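Local coordinates for protein HTH-type transcriptional regulator LysG (PDB 3ISP) that binds DNA as a homodimeric LysR-family regulator and probably activates expression of the exporter LysE while repressing its own, at residues Y165-S170 with F254-D259; F182-A187 with R212-P217; P191-N196 with P217-P222; G200-L205 with W237-E242. All coordinates share one frame; numbering follows the deposited sequence.

Contact 1. Residues Y165-S170 with F254-D259; sequences YLPVAS and FVRVCD
The carbonyl oxygen of Ala169 takes the N-H of Val255, with Val255 N to Ala169 O at 2.6 Å, almost straight and arriving nearly along the C=O axis. The CA-H of Phe254 leans on the same oxygen. The return bond, Ala169 N to Val255 O, is weak. Further along, Val257 N donates to Pro167 O over 3.0 Å, tilted from the carbonyl plane, so the backbones stay joined as the second segment turns off at Val257. Arg256 folds back over its own chain: a bend at chi3 (70°) brings NE round to Cys258 O, 3.1 Å away. Leu166 then lays its CD2 over one face of that guanidinium, 3.6 Å above the plane and toward its rim. On the side of Ala169 and Pro167, Ala169 CB meets Val257 CG2 at 4.0 Å and Pro167 CG packs on Cys258 SG. Phe240 sits edge-to-face with Phe254. The end of strand 155-169 thus meets the start of 255-271; antiparallel neighbours in the mixed sheet, these two long strands have the place of the crossover strands that link the two α/β subdomains of a LysR regulatory domain.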
loop_
_atom_site.group_PDB
_atom_site.type_symbol
_atom_site.label_atom_id
_atom_site.label_comp_id
_atom_site.label_asym_id
_atom_site.label_seq_id
_atom_site.Cartn_x
_atom_site.Cartn_y
_atom_site.Cartn_z
ATOM N N TYR A 165 -25.007 -1.786 17.464
ATOM C CA TYR A 165 -24.975 -0.567 16.660
ATOM C C TYR A 165 -26.348 -0.225 16.074
ATOM O O TYR A 165 -26.911 -1.016 15.314
ATOM C CB TYR A 165 -23.966 -0.717 15.522
ATOM C CG TYR A 165 -22.527 -0.598 15.953
ATOM C CD1 TYR A 165 -21.887 0.627 15.946
ATOM C CD2 TYR A 165 -21.804 -1.715 16.351
ATOM C CE1 TYR A 165 -20.578 0.746 16.332
ATOM C CE2 TYR A 165 -20.491 -1.603 16.744
ATOM C CZ TYR A 165 -19.882 -0.370 16.736
ATOM O OH TYR A 165 -18.570 -0.242 17.132
ATOM N N LEU A 166 -26.869 0.956 16.419
ATOM C CA LEU A 166 -28.164 1.438 15.914
ATOM C C LEU A 166 -27.951 2.390 14.758
ATOM O O LEU A 166 -27.129 3.291 14.858
ATOM C CB LEU A 166 -28.919 2.169 17.020
ATOM C CG LEU A 166 -29.002 1.338 18.296
ATOM C CD1 LEU A 166 -29.685 2.071 19.438
ATOM C CD2 LEU A 166 -29.725 0.048 17.973
ATOM N N PRO A 167 -28.694 2.206 13.659
ATOM C CA PRO A 167 -28.617 3.131 12.519
ATOM C C PRO A 167 -29.396 4.400 12.844
ATOM O O PRO A 167 -30.618 4.323 12.964
ATOM C CB PRO A 167 -29.339 2.381 11.395
ATOM C CG PRO A 167 -29.805 1.069 12.001
ATOM C CD PRO A 167 -29.758 1.215 13.488
ATOM N N VAL A 168 -28.721 5.536 12.994
ATOM C CA VAL A 168 -29.411 6.720 13.478
ATOM C C VAL A 168 -29.166 7.994 12.666
ATOM O O VAL A 168 -28.364 8.010 11.726
ATOM C CB VAL A 168 -29.113 6.985 14.970
ATOM C CG1 VAL A 168 -29.833 5.992 15.831
ATOM C CG2 VAL A 168 -27.628 6.939 15.224
ATOM N N ALA A 169 -29.898 9.044 13.039
ATOM C CA ALA A 169 -29.830 10.355 12.404
ATOM C C ALA A 169 -30.701 11.309 13.195
ATOM O O ALA A 169 -31.472 10.888 14.054
ATOM C CB ALA A 169 -30.308 10.290 10.962
ATOM N N SER A 170 -30.579 12.598 12.903
ATOM C CA SER A 170 -31.407 13.608 13.539
ATOM C C SER A 170 -32.739 13.682 12.815
ATOM O O SER A 170 -32.841 13.274 11.656
ATOM C CB SER A 170 -30.718 14.959 13.469
ATOM O OG SER A 170 -30.671 15.392 12.124
ATOM N N PHE A 254 -31.568 12.457 18.295
ATOM C CA PHE A 254 -31.452 11.394 17.298
ATOM C C PHE A 254 -32.752 10.624 17.171
ATOM O O PHE A 254 -33.499 10.519 18.133
ATOM C CB PHE A 254 -30.384 10.377 17.696
ATOM C CG PHE A 254 -28.987 10.782 17.365
ATOM C CD1 PHE A 254 -28.730 11.743 16.409
ATOM C CD2 PHE A 254 -27.924 10.166 17.991
ATOM C CE1 PHE A 254 -27.432 12.109 16.113
ATOM C CE2 PHE A 254 -26.631 10.518 17.701
ATOM C CZ PHE A 254 -26.383 11.490 16.761
ATOM N N VAL A 255 -32.998 10.047 15.997
ATOM C CA VAL A 255 -34.028 9.019 15.853
ATOM C C VAL A 255 -33.546 7.805 15.047
ATOM O O VAL A 255 -32.840 7.951 14.042
ATOM C CB VAL A 255 -35.310 9.556 15.176
ATOM C CG1 VAL A 255 -35.983 10.591 16.054
ATOM C CG2 VAL A 255 -34.991 10.107 13.793
ATOM N N ARG A 256 -33.947 6.608 15.472
ATOM C CA ARG A 256 -33.647 5.414 14.694
ATOM C C ARG A 256 -34.225 5.502 13.295
ATOM O O ARG A 256 -35.421 5.653 13.126
ATOM C CB ARG A 256 -34.167 4.154 15.381
ATOM C CG ARG A 256 -33.342 3.707 16.569
ATOM C CD ARG A 256 -33.783 2.335 17.059
ATOM N NE ARG A 256 -33.427 1.262 16.131
ATOM C CZ ARG A 256 -33.208 0.002 16.501
ATOM N NH1 ARG A 256 -33.303 -0.335 17.779
ATOM N NH2 ARG A 256 -32.892 -0.921 15.601
ATOM N N VAL A 257 -33.347 5.401 12.308
ATOM C CA VAL A 257 -33.682 5.357 10.894
ATOM C C VAL A 257 -34.489 4.114 10.512
ATOM O O VAL A 257 -35.297 4.137 9.585
ATOM C CB VAL A 257 -32.376 5.371 10.085
ATOM C CG1 VAL A 257 -32.509 4.607 8.763
ATOM C CG2 VAL A 257 -31.903 6.810 9.891
ATOM N N CYS A 258 -34.249 3.016 11.215
ATOM C CA CYS A 258 -35.020 1.794 10.993
ATOM C C CYS A 258 -34.862 0.793 12.144
ATOM O O CYS A 258 -34.088 1.010 13.080
ATOM C CB CYS A 258 -34.708 1.148 9.629
ATOM S SG CYS A 258 -33.123 0.278 9.473
ATOM N N ASP A 259 -35.610 -0.299 12.054
ATOM C CA ASP A 259 -35.790 -1.221 13.161
ATOM C C ASP A 259 -34.639 -2.224 13.320
ATOM O O ASP A 259 -34.544 -2.919 14.335
ATOM C CB ASP A 259 -37.106 -1.962 12.962
ATOM C CG ASP A 259 -37.810 -2.233 14.262
ATOM O OD1 ASP A 259 -37.439 -1.585 15.272
ATOM O OD2 ASP A 259 -38.728 -3.087 14.273
#

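Contact 2. Residues F182-A187 with R212-P217; sequences FTAAAA and RAITRP
Ala184 and Ala187 belong to a short turn with helical backbone angles, closed by a bond from Ala187 N to Thr183 O, while residues 212-217, which carry Ile214 and Arg216 to meet them, form an irregular and largely extended loop. The backbones stay well apart: their closest CA atoms, those of Ala187 and Arg216, are 7.1 Å from each other, and side chains fill the difference. Ile214 does most of this. Its CG2 reaches the turn itself, 4.1 Å from Ala184 O and about as far from the carbonyl carbon of Ala187, and its CD1 comes to 4.4 Å from Ala184 CB. The methyl of Ala184 is also met by Arg212 NH1, at 3.9 Å; that long chain is stretched out as far as CD and then bends at chi3 (-42°). At the other end of the loop, Arg216 uses its aliphatic part. Arg216 CB and CD both lie 3.5 Å from Ala187 O, whereas the charged end runs on to a salt bridge with Asp203. Next to it, Pro217 packs on Leu121 of the second subunit. Helix 201-210 flanks both loops, Val206 lying against Ile214 and Phe210 against Ala184. Phe182 stacks edge-to-face on both Phe210 of that helix and Trp237, next to the start of strand 255-271.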
loop_
_atom_site.group_PDB
_atom_site.type_symbol
_atom_site.label_atom_id
_atom_site.label_comp_id
_atom_site.label_asym_id
_atom_site.label_seq_id
_atom_site.Cartn_x
_atom_site.Cartn_y
_atom_site.Cartn_z
ATOM N N PHE A 182 -37.245 3.906 5.422
ATOM C CA PHE A 182 -35.923 3.443 5.019
ATOM C C PHE A 182 -35.972 2.474 3.832
ATOM O O PHE A 182 -35.546 1.316 3.922
ATOM C CB PHE A 182 -35.200 2.827 6.231
ATOM C CG PHE A 182 -33.705 2.754 6.079
ATOM C CD1 PHE A 182 -33.007 3.765 5.427
ATOM C CD2 PHE A 182 -32.997 1.683 6.599
ATOM C CE1 PHE A 182 -31.630 3.695 5.286
ATOM C CE2 PHE A 182 -31.619 1.607 6.463
ATOM C CZ PHE A 182 -30.936 2.610 5.806
ATOM N N THR A 183 -36.483 2.969 2.710
ATOM C CA THR A 183 -36.580 2.178 1.493
ATOM C C THR A 183 -35.243 2.104 0.767
ATOM O O THR A 183 -34.362 2.918 1.010
ATOM C CB THR A 183 -37.601 2.801 0.552
ATOM O OG1 THR A 183 -38.792 3.096 1.289
ATOM C CG2 THR A 183 -37.926 1.851 -0.599
ATOM N N ALA A 184 -35.094 1.135 -0.130
ATOM C CA ALA A 184 -33.886 1.037 -0.949
ATOM C C ALA A 184 -33.816 2.131 -2.030
ATOM O O ALA A 184 -32.782 2.323 -2.674
ATOM C CB ALA A 184 -33.765 -0.357 -1.573
ATOM N N ALA A 185 -34.920 2.838 -2.234
ATOM C CA ALA A 185 -34.915 3.969 -3.153
ATOM C C ALA A 185 -34.520 5.209 -2.374
ATOM O O ALA A 185 -33.860 6.107 -2.902
ATOM C CB ALA A 185 -36.287 4.158 -3.803
ATOM N N ALA A 186 -34.937 5.250 -1.112
ATOM C CA ALA A 186 -34.588 6.350 -0.222
ATOM C C ALA A 186 -33.143 6.218 0.247
ATOM O O ALA A 186 -32.425 7.210 0.333
ATOM C CB ALA A 186 -35.536 6.401 0.968
ATOM N N ALA A 187 -32.724 4.985 0.526
ATOM C CA ALA A 187 -31.378 4.720 1.032
ATOM C C ALA A 187 -30.298 4.903 -0.030
ATOM O O ALA A 187 -29.118 5.049 0.293
ATOM C CB ALA A 187 -31.298 3.327 1.638
ATOM N N ARG A 212 -29.166 -6.818 -0.191
ATOM C CA ARG A 212 -28.468 -6.347 -1.378
ATOM C C ARG A 212 -27.285 -5.468 -0.972
ATOM O O ARG A 212 -26.547 -5.793 -0.041
ATOM C CB ARG A 212 -29.437 -5.551 -2.258
ATOM C CG ARG A 212 -29.021 -5.385 -3.714
ATOM C CD ARG A 212 -29.831 -4.270 -4.364
ATOM N NE ARG A 212 -31.235 -4.322 -3.963
ATOM C CZ ARG A 212 -32.115 -3.350 -4.187
ATOM N NH1 ARG A 212 -33.377 -3.487 -3.788
ATOM N NH2 ARG A 212 -31.737 -2.238 -4.809
ATOM N N ALA A 213 -27.117 -4.351 -1.675
ATOM C CA ALA A 213 -26.040 -3.402 -1.409
ATOM C C ALA A 213 -26.276 -2.173 -2.265
ATOM O O ALA A 213 -26.363 -2.268 -3.494
ATOM C CB ALA A 213 -24.676 -4.011 -1.713
ATOM N N ILE A 214 -26.376 -1.020 -1.609
ATOM C CA ILE A 214 -26.795 0.214 -2.258
ATOM C C ILE A 214 -25.697 1.271 -2.206
ATOM O O ILE A 214 -25.287 1.678 -1.124
ATOM C CB ILE A 214 -28.019 0.798 -1.527
ATOM C CG1 ILE A 214 -28.949 -0.323 -1.054
ATOM C CG2 ILE A 214 -28.732 1.843 -2.395
ATOM C CD1 ILE A 214 -29.515 -1.155 -2.171
ATOM N N THR A 215 -25.219 1.735 -3.353
ATOM C CA THR A 215 -24.292 2.863 -3.323
ATOM C C THR A 215 -25.030 4.202 -3.151
ATOM O O THR A 215 -26.060 4.461 -3.789
ATOM C CB THR A 215 -23.325 2.879 -4.529
ATOM O OG1 THR A 215 -24.062 3.040 -5.748
ATOM C CG2 THR A 215 -22.513 1.584 -4.575
ATOM N N ARG A 216 -24.497 5.037 -2.264
ATOM C CA ARG A 216 -25.145 6.289 -1.873
ATOM C C ARG A 216 -24.129 7.403 -1.686
ATOM O O ARG A 216 -22.921 7.161 -1.709
ATOM C CB ARG A 216 -25.896 6.088 -0.562
ATOM C CG ARG A 216 -25.029 5.496 0.536
ATOM C CD ARG A 216 -25.835 4.577 1.431
ATOM N NE ARG A 216 -25.036 3.873 2.442
ATOM C CZ ARG A 216 -24.077 2.996 2.172
ATOM N NH1 ARG A 216 -23.743 2.729 0.921
ATOM N NH2 ARG A 216 -23.435 2.404 3.157
ATOM N N PRO A 217 -24.609 8.640 -1.511
ATOM C CA PRO A 217 -23.672 9.683 -1.081
ATOM C C PRO A 217 -23.236 9.406 0.352
ATOM O O PRO A 217 -24.083 9.182 1.220
ATOM C CB PRO A 217 -24.515 10.966 -1.150
ATOM C CG PRO A 217 -25.930 10.486 -1.143
ATOM C CD PRO A 217 -25.899 9.210 -1.923
#

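Contact 3. Residues P191-N196 with P217-P222; sequences PSLAWN and PTHFVP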
loop_
_atom_site.group_PDB
_atom_site.type_symbol
_atom_site.label_atom_id
_atom_site.label_comp_id
_atom_site.label_asym_id
_atom_site.label_seq_id
_atom_site.Cartn_x
_atom_site.Cartn_y
_atom_site.Cartn_z
ATOM N N PRO A 191 -27.937 10.756 2.279
ATOM C CA PRO A 191 -26.503 10.666 2.571
ATOM C C PRO A 191 -26.221 9.778 3.780
ATOM O O PRO A 191 -26.843 9.953 4.824
ATOM C CB PRO A 191 -26.120 12.121 2.879
ATOM C CG PRO A 191 -27.127 12.927 2.159
ATOM C CD PRO A 191 -28.407 12.150 2.269
ATOM N N SER A 192 -25.294 8.837 3.651
ATOM C CA SER A 192 -24.854 8.080 4.823
ATOM C C SER A 192 -23.533 8.632 5.357
ATOM O O SER A 192 -22.845 9.387 4.681
ATOM C CB SER A 192 -24.734 6.580 4.521
ATOM O OG SER A 192 -23.598 6.309 3.720
ATOM N N LEU A 193 -23.196 8.263 6.583
ATOM C CA LEU A 193 -21.906 8.607 7.151
ATOM C C LEU A 193 -20.955 7.407 7.148
ATOM O O LEU A 193 -21.255 6.345 6.596
ATOM C CB LEU A 193 -22.086 9.092 8.580
ATOM C CG LEU A 193 -23.050 10.242 8.796
ATOM C CD1 LEU A 193 -23.003 10.671 10.250
ATOM C CD2 LEU A 193 -22.687 11.383 7.865
ATOM N N ALA A 194 -19.812 7.593 7.791
ATOM C CA ALA A 194 -18.786 6.573 7.886
ATOM C C ALA A 194 -17.505 7.205 8.422
ATOM O O ALA A 194 -17.257 8.391 8.211
ATOM C CB ALA A 194 -18.537 5.933 6.534
ATOM N N TRP A 195 -16.700 6.412 9.118
ATOM C CA TRP A 195 -15.434 6.898 9.636
ATOM C C TRP A 195 -14.412 7.032 8.526
ATOM O O TRP A 195 -13.551 7.912 8.567
ATOM C CB TRP A 195 -14.906 5.966 10.729
ATOM C CG TRP A 195 -15.555 6.224 12.030
ATOM C CD1 TRP A 195 -16.900 6.199 12.301
ATOM C CD2 TRP A 195 -14.905 6.567 13.251
ATOM N NE1 TRP A 195 -17.121 6.513 13.623
ATOM C CE2 TRP A 195 -15.911 6.742 14.228
ATOM C CE3 TRP A 195 -13.573 6.748 13.614
ATOM C CZ2 TRP A 195 -15.620 7.080 15.541
ATOM C CZ3 TRP A 195 -13.287 7.093 14.923
ATOM C CH2 TRP A 195 -14.310 7.251 15.872
ATOM N N ASN A 196 -14.522 6.152 7.539
ATOM C CA ASN A 196 -13.604 6.130 6.404
ATOM C C ASN A 196 -13.962 4.992 5.456
ATOM O O ASN A 196 -15.013 4.373 5.603
ATOM C CB ASN A 196 -12.156 6.004 6.883
ATOM C CG ASN A 196 -11.940 4.788 7.745
ATOM O OD1 ASN A 196 -12.154 3.656 7.311
ATOM N ND2 ASN A 196 -11.513 5.011 8.974
ATOM N N PRO A 217 -24.609 8.640 -1.511
ATOM C CA PRO A 217 -23.672 9.683 -1.081
ATOM C C PRO A 217 -23.236 9.406 0.352
ATOM O O PRO A 217 -24.083 9.182 1.220
ATOM C CB PRO A 217 -24.515 10.966 -1.150
ATOM C CG PRO A 217 -25.930 10.486 -1.143
ATOM C CD PRO A 217 -25.899 9.210 -1.923
ATOM N N THR A 218 -21.932 9.399 0.594
ATOM C CA THR A 218 -21.438 9.110 1.930
ATOM C C THR A 218 -20.314 10.039 2.404
ATOM O O THR A 218 -19.263 10.156 1.763
ATOM C CB THR A 218 -21.018 7.622 2.092
ATOM O OG1 THR A 218 -20.031 7.514 3.132
ATOM C CG2 THR A 218 -20.445 7.068 0.793
ATOM N N HIS A 219 -20.561 10.685 3.542
ATOM C CA HIS A 219 -19.586 11.531 4.210
ATOM C C HIS A 219 -18.610 10.705 5.015
ATOM O O HIS A 219 -18.998 9.717 5.626
ATOM C CB HIS A 219 -20.296 12.464 5.184
ATOM C CG HIS A 219 -21.188 13.469 4.525
ATOM N ND1 HIS A 219 -20.699 14.528 3.793
ATOM C CD2 HIS A 219 -22.536 13.583 4.502
ATOM C CE1 HIS A 219 -21.709 15.244 3.339
ATOM N NE2 HIS A 219 -22.833 14.693 3.756
ATOM N N PHE A 220 -17.347 11.120 5.044
ATOM C CA PHE A 220 -16.362 10.464 5.905
ATOM C C PHE A 220 -15.871 11.364 7.016
ATOM O O PHE A 220 -15.117 12.304 6.784
ATOM C CB PHE A 220 -15.208 9.952 5.079
ATOM C CG PHE A 220 -15.630 8.952 4.077
ATOM C CD1 PHE A 220 -15.501 9.203 2.726
ATOM C CD2 PHE A 220 -16.209 7.764 4.487
ATOM C CE1 PHE A 220 -15.908 8.259 1.798
ATOM C CE2 PHE A 220 -16.621 6.829 3.567
ATOM C CZ PHE A 220 -16.476 7.075 2.224
ATOM N N VAL A 221 -16.328 11.074 8.227
ATOM C CA VAL A 221 -15.996 11.885 9.381
ATOM C C VAL A 221 -15.562 10.998 10.536
ATOM O O VAL A 221 -16.365 10.253 11.099
ATOM C CB VAL A 221 -17.170 12.756 9.842
ATOM C CG1 VAL A 221 -16.652 13.855 10.741
ATOM C CG2 VAL A 221 -17.899 13.349 8.654
ATOM N N PRO A 222 -14.281 11.092 10.902
ATOM C CA PRO A 222 -13.686 10.239 11.923
ATOM C C PRO A 222 -13.801 10.875 13.303
ATOM O O PRO A 222 -14.178 12.045 13.412
ATOM C CB PRO A 222 -12.222 10.186 11.507
ATOM C CG PRO A 222 -12.090 11.120 10.286
ATOM C CD PRO A 222 -13.282 11.983 10.301
#
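Ser192 grips both sides of Thr218: its N donates to Pro217 O at 2.7 Å and its O accepts from His219 N at 2.9 Å, the alternation of a parallel beta bridge. Two residues on, Val221 N donates to Ala194 O at 2.8 Å, and the two segments run in roughly the same direction. CA-H groups of Thr218 and Phe220 lean on the same two oxygens of Ser192 and Ala194. Around this seam the side chains pair off. Ala194 CB lies at the edge of the Phe220 ring, 3.6 Å from both CD2 and CE2. Leu193 bends its CD2 back to His219 CB, 3.8 Å away, the two side chains crossing obliquely. Pro222 CA sits 3.8 Å above one face of the Trp195 indole, over its rim, while Pro191 and Pro217 touch through their CG atoms at the far end. Polar groups of the second segment are engaged by the second subunit: His219 ND1 is bonded to Leu122 N and Thr218 O to Arg96 NH2, both of that other chain. All three clear bonds across the contact are thus main-chain, while the imidazole bonds to the other chain, which is consistent with the side-by-side pairing of regulatory domains in LysR proteins.

Contact 4. Residues G200-L205 with W237-E242; sequences GLQDML and WGMFPE
The indole of Trp237 is met at its six-membered ring by two side chains of helix 201-210, both approaching obliquely: Leu205 CD2 is 3.7 Å from Trp237 CZ3, and Gln202 CG is 3.8 Å from the same carbon. Gln202 slides past the indole in the opposite direction, while Leu205 crosses it at a slant. The indole is further fixed by an edge-to-face stack with Phe182. The second flat group, Phe240, has Gly238 O at its edge, in the plane of the ring. This is helix-on-sheet packing in the α/β regulatory domain of a LysR protein: the helix lies across strand 238-241, outermost in the sheet of this chain, with their axes 7.9 Å apart at closest and their directions 109° apart. Alternation along the strand decides which residues serve which side. Met239 points at the helix, whereas Phe240 points away from it and packs on Phe227 and Ala231 of helix 224-232. Within the helix, Met204 N donates to Gly200 O. Leu201 and Leu205, one turn apart, face Met239. Leu201 CB meets Met239 CG at 3.9 Å, and the methionine chain, bent at chi2 (-76°), carries its sulphur over to the second leucine, where Met239 SD rests 3.9 Å from Leu205 CB.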
loop_
_atom_site.group_PDB
_atom_site.type_symbol
_atom_site.label_atom_id
_atom_site.label_comp_id
_atom_site.label_asym_id
_atom_site.label_seq_id
_atom_site.Cartn_x
_atom_site.Cartn_y
_atom_site.Cartn_z
ATOM N N GLY A 200 -17.117 -0.586 7.510
ATOM C CA GLY A 200 -18.093 -1.403 6.824
ATOM C C GLY A 200 -19.409 -1.426 7.569
ATOM O O GLY A 200 -20.386 -2.017 7.101
ATOM N N LEU A 201 -19.428 -0.784 8.733
ATOM C CA LEU A 201 -20.604 -0.786 9.596
ATOM C C LEU A 201 -21.908 -0.459 8.867
ATOM O O LEU A 201 -22.866 -1.212 8.951
ATOM C CB LEU A 201 -20.390 0.147 10.786
ATOM C CG LEU A 201 -20.096 -0.567 12.105
ATOM C CD1 LEU A 201 -19.710 -2.010 11.838
ATOM C CD2 LEU A 201 -19.006 0.144 12.879
ATOM N N GLN A 202 -21.942 0.651 8.144
ATOM C CA GLN A 202 -23.145 1.065 7.436
ATOM C C GLN A 202 -23.486 0.061 6.326
ATOM O O GLN A 202 -24.653 -0.158 5.986
ATOM C CB GLN A 202 -22.949 2.472 6.841
ATOM C CG GLN A 202 -23.150 3.638 7.815
ATOM C CD GLN A 202 -22.012 3.824 8.825
ATOM O OE1 GLN A 202 -20.885 3.358 8.628
ATOM N NE2 GLN A 202 -22.310 4.519 9.911
ATOM N N ASP A 203 -22.453 -0.546 5.756
ATOM C CA ASP A 203 -22.637 -1.452 4.636
ATOM C C ASP A 203 -23.289 -2.760 5.078
ATOM O O ASP A 203 -24.006 -3.393 4.305
ATOM C CB ASP A 203 -21.295 -1.738 3.959
ATOM C CG ASP A 203 -20.866 -0.636 3.014
ATOM O OD1 ASP A 203 -21.600 0.373 2.910
ATOM O OD2 ASP A 203 -19.799 -0.788 2.367
ATOM N N MET A 204 -23.038 -3.170 6.317
ATOM C CA MET A 204 -23.583 -4.427 6.809
ATOM C C MET A 204 -25.078 -4.288 7.021
ATOM O O MET A 204 -25.850 -5.198 6.694
ATOM C CB MET A 204 -22.885 -4.873 8.087
ATOM C CG MET A 204 -21.459 -5.310 7.866
ATOM S SD MET A 204 -20.699 -5.740 9.430
ATOM C CE MET A 204 -19.011 -5.187 9.137
ATOM N N LEU A 205 -25.483 -3.149 7.580
ATOM C CA LEU A 205 -26.857 -2.691 7.435
ATOM C C LEU A 205 -26.979 -2.415 5.943
ATOM O O LEU A 205 -25.974 -2.365 5.238
ATOM C CB LEU A 205 -27.102 -1.412 8.237
ATOM C CG LEU A 205 -28.559 -1.205 8.649
ATOM C CD1 LEU A 205 -28.777 -1.639 10.090
ATOM C CD2 LEU A 205 -28.980 0.237 8.467
ATOM N N TRP A 237 -27.087 9.613 7.925
ATOM C CA TRP A 237 -27.312 8.563 8.927
ATOM C C TRP A 237 -26.045 7.713 9.061
ATOM O O TRP A 237 -25.247 7.623 8.120
ATOM C CB TRP A 237 -28.522 7.670 8.572
ATOM C CG TRP A 237 -28.300 6.800 7.354
ATOM C CD1 TRP A 237 -28.506 7.147 6.055
ATOM C CD2 TRP A 237 -27.809 5.459 7.332
ATOM N NE1 TRP A 237 -28.179 6.103 5.221
ATOM C CE2 TRP A 237 -27.750 5.055 5.986
ATOM C CE3 TRP A 237 -27.407 4.559 8.321
ATOM C CZ2 TRP A 237 -27.312 3.786 5.606
ATOM C CZ3 TRP A 237 -26.975 3.302 7.934
ATOM C CH2 TRP A 237 -26.926 2.933 6.589
ATOM N N GLY A 238 -25.871 7.101 10.231
ATOM C CA GLY A 238 -24.709 6.276 10.510
ATOM C C GLY A 238 -24.905 5.323 11.679
ATOM O O GLY A 238 -25.823 5.490 12.479
ATOM N N MET A 239 -24.039 4.319 11.785
ATOM C CA MET A 239 -24.143 3.351 12.870
ATOM C C MET A 239 -23.426 3.820 14.146
ATOM O O MET A 239 -22.230 4.139 14.135
ATOM C CB MET A 239 -23.606 1.997 12.416
ATOM C CG MET A 239 -24.060 1.568 11.037
ATOM S SD MET A 239 -25.751 0.978 10.970
ATOM C CE MET A 239 -26.042 0.406 12.627
ATOM N N PHE A 240 -24.162 3.834 15.249
ATOM C CA PHE A 240 -23.656 4.330 16.522
ATOM C C PHE A 240 -23.721 3.284 17.622
ATOM O O PHE A 240 -24.738 2.621 17.802
ATOM C CB PHE A 240 -24.489 5.530 16.977
ATOM C CG PHE A 240 -24.052 6.843 16.388
ATOM C CD1 PHE A 240 -23.391 7.776 17.164
ATOM C CD2 PHE A 240 -24.320 7.152 15.071
ATOM C CE1 PHE A 240 -22.994 8.997 16.631
ATOM C CE2 PHE A 240 -23.932 8.374 14.539
ATOM C CZ PHE A 240 -23.266 9.297 15.322
ATOM N N PRO A 241 -22.638 3.149 18.388
ATOM C CA PRO A 241 -22.739 2.284 19.561
ATOM C C PRO A 241 -23.956 2.724 20.343
ATOM O O PRO A 241 -24.095 3.911 20.600
ATOM C CB PRO A 241 -21.470 2.609 20.347
ATOM C CG PRO A 241 -20.510 3.058 19.318
ATOM C CD PRO A 241 -21.326 3.802 18.288
ATOM N N GLU A 242 -24.831 1.793 20.698
ATOM C CA GLU A 242 -26.032 2.154 21.429
ATOM C C GLU A 242 -25.769 2.983 22.674
ATOM O O GLU A 242 -26.519 3.903 22.949
ATOM C CB GLU A 242 -26.869 0.932 21.784
ATOM C CG GLU A 242 -28.117 1.284 22.548
ATOM C CD GLU A 242 -28.810 0.071 23.110
ATOM O OE1 GLU A 242 -29.095 -0.853 22.323
ATOM O OE2 GLU A 242 -29.073 0.049 24.334
#

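Overall arrangement
All four contacts lie in the regulatory domain, on the same side of the chain's centre. Contact 4 is the hub: its centre is 9 Å from that of contact 1 and 10 Å from that of contact 3. Strands 155-169 and 238-241 are sheet neighbours, with Val168 N 2.9 Å from Gly238 O, and Leu193 N approaches Trp237 O at 2.6 Å on the way to contact 3. Contacts 2 and 3 share Pro217, their centres 14 Å apart. Phe182 of contact 2 packs on Val257 and Cys258 of contact 1, and Arg216 joins contact 2 to contact 4 through Asp203. Contacts 2 and 3 also reach the second subunit; contacts 1 and 4 do not.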